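Intracellular exo-alpha-(1->5)-L-arabinofuranosidase (Bifidobacterium longum, PDB 2Y2W) hydrolyses terminal alpha-(1->5)-linked L-arabinofuranosyl residues from branched and debranched arabinans, and is also active on wheat arabinoxylan. Local coordinates at residues L71-Y76 with L410-A415. Residues are numbered along the deposited sequence; the frame is centred on the assembly and turned at random.
Sequences LGRCVY and LVNVIA
Val-413 and Asn-412 meet the type II' turn Leu-71 to Cys-74, a worked example of loops after the first and last strands of a (beta/alpha)8 barrel locking together. The close-packed part sets methyls against backbone. Val-413 CG1, anti to its backbone N (chi1 178°), lies 3.7 Å from Leu-71 CD2, while CG2 sits 3.8 Å from Cys-74 CB and 3.4 Å from Leu-71 O, which also accepts the turn's bond from Cys-74 N. Val-411 O accepts a CH...O contact from Cys-74 CA at 3.1 Å. Toward Leu-410 the fit is looser, Cys-74 SG stopping 4.3 Å from Leu-410 N, but no side faces solvent.

Asn-412 ND2 donates to Arg-73 O (3.0 Å), from above the carbonyl plane. The same nitrogen lies over one guanidinium face of Arg-73, 3.4 Å from NH1 but unbonded, the planes 23° apart. Arg-73 NH1 salt-bridges Glu-377, Arg-73 NH2 hydrogen-bonds to Ala-419 O, and Asn-412 OD1 accepts a bond from Ala-419 N. An alanine at Asn-412 would probably leave Arg-73 O and Ala-419 N without these partners. Leu-71 adjoins Glu-69 and Gln-409, which by similarity bind arabinofuranose. The chemistry implies a buried amide tying the first turn to strand 417-419, beside an arginine charge probably balanced by Glu-377.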
loop_
_atom_site.group_PDB
_atom_site.type_symbol
_atom_site.label_atom_id
_atom_site.label_comp_id
_atom_site.label_asym_id
_atom_site.label_seq_id
_atom_site.Cartn_x
_atom_site.Cartn_y
_atom_site.Cartn_z
ATOM N N LEU D 71 25.016 -8.429 -4.914
ATOM C CA LEU D 71 24.945 -8.823 -6.308
ATOM C C LEU D 71 26.184 -9.650 -6.600
ATOM O O LEU D 71 27.293 -9.270 -6.214
ATOM C CB LEU D 71 24.941 -7.575 -7.193
ATOM C CG LEU D 71 24.611 -7.599 -8.689
ATOM C CD1 LEU D 71 24.630 -6.176 -9.208
ATOM C CD2 LEU D 71 25.561 -8.462 -9.515
ATOM N N GLY D 72 25.987 -10.780 -7.273
ATOM C CA GLY D 72 27.085 -11.637 -7.699
ATOM C C GLY D 72 28.067 -11.907 -6.582
ATOM O O GLY D 72 27.722 -12.549 -5.592
ATOM N N ARG D 73 29.284 -11.388 -6.736
ATOM C CA ARG D 73 30.366 -11.630 -5.777
ATOM C C ARG D 73 30.954 -10.341 -5.190
ATOM O O ARG D 73 32.110 -10.318 -4.755
ATOM C CB ARG D 73 31.468 -12.493 -6.412
ATOM C CG ARG D 73 31.038 -13.926 -6.706
ATOM C CD ARG D 73 32.117 -14.733 -7.423
ATOM N NE ARG D 73 33.300 -14.959 -6.592
ATOM C CZ ARG D 73 34.526 -14.518 -6.876
ATOM N NH1 ARG D 73 34.759 -13.827 -7.989
ATOM N NH2 ARG D 73 35.530 -14.777 -6.046
ATOM N N CYS D 74 30.152 -9.276 -5.175
ATOM C CA CYS D 74 30.566 -8.003 -4.581
ATOM C C CYS D 74 30.691 -8.117 -3.064
ATOM O O CYS D 74 31.619 -7.570 -2.472
ATOM C CB CYS D 74 29.606 -6.871 -4.961
ATOM S SG CYS D 74 30.105 -5.224 -4.362
ATOM N N VAL D 75 29.756 -8.839 -2.450
ATOM C CA VAL D 75 29.780 -9.085 -1.010
ATOM C C VAL D 75 30.461 -10.420 -0.706
ATOM O O VAL D 75 31.493 -10.461 -0.033
ATOM C CB VAL D 75 28.357 -9.053 -0.395
ATOM C CG1 VAL D 75 28.384 -9.504 1.050
ATOM C CG2 VAL D 75 27.764 -7.661 -0.493
ATOM N N TYR D 76 29.879 -11.503 -1.212
ATOM C CA TYR D 76 30.387 -12.841 -0.950
ATOM C C TYR D 76 31.458 -13.213 -1.967
ATOM O O TYR D 76 31.181 -13.330 -3.157
ATOM C CB TYR D 76 29.239 -13.854 -0.934
ATOM C CG TYR D 76 28.133 -13.484 0.032
ATOM C CD1 TYR D 76 28.311 -13.618 1.408
ATOM C CD2 TYR D 76 26.913 -12.986 -0.428
ATOM C CE1 TYR D 76 27.308 -13.274 2.300
ATOM C CE2 TYR D 76 25.896 -12.635 0.461
ATOM C CZ TYR D 76 26.104 -12.785 1.821
ATOM O OH TYR D 76 25.117 -12.447 2.714
ATOM N N LEU D 410 32.045 -1.785 -6.140
ATOM C CA LEU D 410 33.340 -1.778 -5.450
ATOM C C LEU D 410 34.244 -2.983 -5.744
ATOM O O LEU D 410 35.431 -2.810 -6.026
ATOM C CB LEU D 410 33.155 -1.597 -3.938
ATOM C CG LEU D 410 34.415 -1.305 -3.113
ATOM C CD1 LEU D 410 35.100 -0.008 -3.553
ATOM C CD2 LEU D 410 34.089 -1.264 -1.629
ATOM N N VAL D 411 33.690 -4.191 -5.663
ATOM C CA VAL D 411 34.485 -5.412 -5.824
ATOM C C VAL D 411 33.802 -6.436 -6.738
ATOM O O VAL D 411 32.610 -6.706 -6.594
ATOM C CB VAL D 411 34.825 -6.067 -4.453
ATOM C CG1 VAL D 411 35.840 -7.192 -4.621
ATOM C CG2 VAL D 411 35.355 -5.033 -3.477
ATOM N N ASN D 412 34.579 -6.988 -7.673
ATOM C CA ASN D 412 34.155 -8.064 -8.592
ATOM C C ASN D 412 33.094 -7.687 -9.626
ATOM O O ASN D 412 33.257 -7.958 -10.817
ATOM C CB ASN D 412 33.741 -9.332 -7.829
ATOM C CG ASN D 412 34.926 -10.090 -7.258
ATOM O OD1 ASN D 412 36.056 -9.957 -7.731
ATOM N ND2 ASN D 412 34.668 -10.902 -6.241
ATOM N N VAL D 413 32.012 -7.073 -9.154
ATOM C CA VAL D 413 30.903 -6.653 -9.997
ATOM C C VAL D 413 31.223 -5.282 -10.574
ATOM O O VAL D 413 31.354 -4.309 -9.827
ATOM C CB VAL D 413 29.585 -6.600 -9.184
ATOM C CG1 VAL D 413 28.430 -6.107 -10.046
ATOM C CG2 VAL D 413 29.265 -7.965 -8.590
ATOM N N ILE D 414 31.342 -5.210 -11.903
ATOM C CA ILE D 414 31.750 -3.981 -12.610
ATOM C C ILE D 414 32.678 -3.094 -11.763
ATOM O O ILE D 414 32.356 -1.946 -11.448
ATOM C CB ILE D 414 30.536 -3.177 -13.178
ATOM C CG1 ILE D 414 29.374 -3.108 -12.170
ATOM C CG2 ILE D 414 30.094 -3.772 -14.510
ATOM C CD1 ILE D 414 28.265 -2.140 -12.546
ATOM N N ALA D 415 33.839 -3.642 -11.414
ATOM C CA ALA D 415 34.643 -3.099 -10.320
ATOM C C ALA D 415 36.100 -2.798 -10.669
ATOM O O ALA D 415 36.687 -3.476 -11.510
ATOM C CB ALA D 415 34.585 -4.043 -9.144
#